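Local coordinates for Myo-inositol-1-phosphate synthase-related protein (Thermotoga maritima MSB8, PDB 3CIN) that is related to myo-inositol-1-phosphate synthases and binds nicotinamide-adenine-dinucleotide, a tetrameric protein joining a Rossmann-like parallel sheet to a mixed sheet that takes part in subunit assembly, at residues A230-H235 with D318-N323. Residues are numbered along the deposited sequence; the frame is centred on the assembly and turned at random.
Sequences ADVLSH and DELMIN
V232 meets L320, and more loosely I322, in a small, wholly apolar contact between a helix and the face of a strand. Its CG1 touches L320 CD1 at 3.7 Å, the two side chains running at a slant to each other, while its other methyl, CG2, lies 4.3 Å from CD1 of I322 in one of two modelled conformers of that isoleucine. The methyls diverge from CB, and a chi1 of -179°, with CG1 anti to the backbone N, turns CG1 to L320 and CG2 toward I322. A short, forked valine suits the helix face turned to the strand; the CA atoms of V232 and L320, the nearest pair across the segments, are 9.1 Å apart, and the longer leucine reaches across with a terminal methyl. L320 and I322, two residues apart, share one strand face. No hydrogen bond joins the segments. Within the helix, A230 O accepts two: S234 N at 2.9 Å and S234 OG at 3.1 Å, from opposite faces of the carbonyl plane, which satisfies the buried serine hydroxyl inside its own helix. On an adjoining flank of the helix, L233 packs against helix 276-281 and strand 242-252. V232 also touches I308 of strand 301-311, the antiparallel neighbour of strand 317-327, whose residues 319-323 pair antiparallel with a strand of the second subunit, continuing the sheet across the interface.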
loop_
_atom_site.group_PDB
_atom_site.type_symbol
_atom_site.label_atom_id
_atom_site.label_comp_id
_atom_site.label_asym_id
_atom_site.label_seq_id
_atom_site.Cartn_x
_atom_site.Cartn_y
_atom_site.Cartn_z
ATOM N N ALA A 230 16.055 0.266 -5.195
ATOM C CA ALA A 230 17.363 0.854 -5.184
ATOM C C ALA A 230 17.293 2.363 -4.896
ATOM O O ALA A 230 18.090 2.887 -4.143
ATOM C CB ALA A 230 18.123 0.569 -6.492
ATOM N N ASP A 231 16.324 3.039 -5.487
ATOM C CA ASP A 231 16.092 4.451 -5.231
ATOM C C ASP A 231 15.794 4.719 -3.751
ATOM O O ASP A 231 16.362 5.641 -3.133
ATOM C CB ASP A 231 14.902 4.910 -6.024
ATOM C CG ASP A 231 15.026 4.678 -7.515
ATOM O OD1 ASP A 231 16.157 4.638 -8.070
ATOM O OD2 ASP A 231 13.943 4.589 -8.156
ATOM N N VAL A 232 14.900 3.934 -3.155
ATOM C CA VAL A 232 14.642 4.092 -1.735
ATOM C C VAL A 232 15.900 3.830 -0.929
ATOM O O VAL A 232 16.227 4.601 -0.029
ATOM C CB VAL A 232 13.492 3.203 -1.246
ATOM C CG1 VAL A 232 13.180 3.379 0.276
ATOM C CG2 VAL A 232 12.179 3.490 -2.050
ATOM N N LEU A 233 16.616 2.759 -1.244
ATOM C CA LEU A 233 17.840 2.475 -0.486
ATOM C C LEU A 233 18.846 3.650 -0.558
ATOM O O LEU A 233 19.529 3.953 0.433
ATOM C CB LEU A 233 18.484 1.185 -0.970
ATOM C CG LEU A 233 17.603 -0.061 -0.666
ATOM C CD1 LEU A 233 18.323 -1.307 -1.227
ATOM C CD2 LEU A 233 17.238 -0.232 0.829
ATOM N N SER A 234 18.945 4.275 -1.727
ATOM C CA SER A 234 19.871 5.383 -1.907
ATOM C C SER A 234 19.507 6.525 -0.953
ATOM O O SER A 234 20.388 7.092 -0.310
ATOM C CB SER A 234 19.909 5.860 -3.354
ATOM O OG SER A 234 20.450 4.837 -4.221
ATOM N N HIS A 235 18.225 6.865 -0.874
ATOM C CA HIS A 235 17.616 7.860 0.062
ATOM C C HIS A 235 17.996 7.556 1.497
ATOM O O HIS A 235 18.420 8.396 2.291
ATOM C CB HIS A 235 16.054 7.772 -0.063
ATOM C CG HIS A 235 15.305 8.965 0.478
ATOM N ND1 HIS A 235 14.510 8.916 1.606
ATOM C CD2 HIS A 235 15.220 10.237 0.021
ATOM C CE1 HIS A 235 13.975 10.108 1.822
ATOM N NE2 HIS A 235 14.394 10.927 0.876
ATOM N N ASP A 318 11.178 2.869 11.469
ATOM C CA ASP A 318 10.233 3.351 10.445
ATOM C C ASP A 318 10.034 2.239 9.424
ATOM O O ASP A 318 10.854 1.338 9.307
ATOM C CB ASP A 318 10.756 4.576 9.738
ATOM C CG ASP A 318 10.856 5.832 10.644
ATOM O OD1 ASP A 318 10.313 5.871 11.750
ATOM O OD2 ASP A 318 11.442 6.836 10.180
ATOM N N GLU A 319 8.952 2.321 8.652
ATOM C CA GLU A 319 8.641 1.328 7.663
ATOM C C GLU A 319 8.067 2.020 6.433
ATOM O O GLU A 319 7.194 2.893 6.610
ATOM C CB GLU A 319 7.476 0.532 8.255
ATOM C CG GLU A 319 7.480 -0.849 8.031
ATOM C CD GLU A 319 6.543 -1.529 8.984
ATOM O OE1 GLU A 319 5.933 -0.849 9.845
ATOM O OE2 GLU A 319 6.443 -2.757 8.875
ATOM N N LEU A 320 8.454 1.556 5.232
ATOM C CA LEU A 320 7.890 2.010 3.963
ATOM C C LEU A 320 7.307 0.821 3.235
ATOM O O LEU A 320 7.992 -0.182 3.175
ATOM C CB LEU A 320 8.945 2.645 3.096
ATOM C CG LEU A 320 9.521 3.916 3.659
ATOM C CD1 LEU A 320 10.822 4.270 2.918
ATOM C CD2 LEU A 320 8.426 5.085 3.601
ATOM N N MET A 321 6.047 0.918 2.736
ATOM C CA MET A 321 5.436 -0.144 1.875
ATOM C C MET A 321 5.120 0.512 0.506
ATOM O O MET A 321 4.291 1.419 0.486
ATOM C CB MET A 321 4.187 -0.794 2.480
ATOM C CG MET A 321 4.279 -1.169 4.018
ATOM S SD MET A 321 2.945 -1.938 4.979
ATOM C CE MET A 321 3.773 -2.191 6.558
ATOM N N ILE A 322 5.781 0.111 -0.583
ATOM C CA ILE A 322 5.576 0.647 -1.933
ATOM C C ILE A 322 4.785 -0.399 -2.740
ATOM O O ILE A 322 5.185 -1.554 -2.772
ATOM C CB ILE A 322 6.842 0.890 -2.654
ATOM C CG1 ILE A 322 7.666 1.992 -1.942
ATOM C CG2 ILE A 322 6.632 1.227 -4.113
ATOM C CD1 ILE A 322 8.616 1.473 -0.885
ATOM N N ASN A 323 3.693 -0.011 -3.370
ATOM C CA ASN A 323 2.983 -0.936 -4.259
ATOM C C ASN A 323 2.965 -0.293 -5.631
ATOM O O ASN A 323 2.998 0.903 -5.748
ATOM C CB ASN A 323 1.511 -1.101 -3.934
ATOM C CG ASN A 323 1.236 -1.904 -2.686
ATOM O OD1 ASN A 323 2.021 -2.760 -2.272
ATOM N ND2 ASN A 323 0.100 -1.633 -2.084
#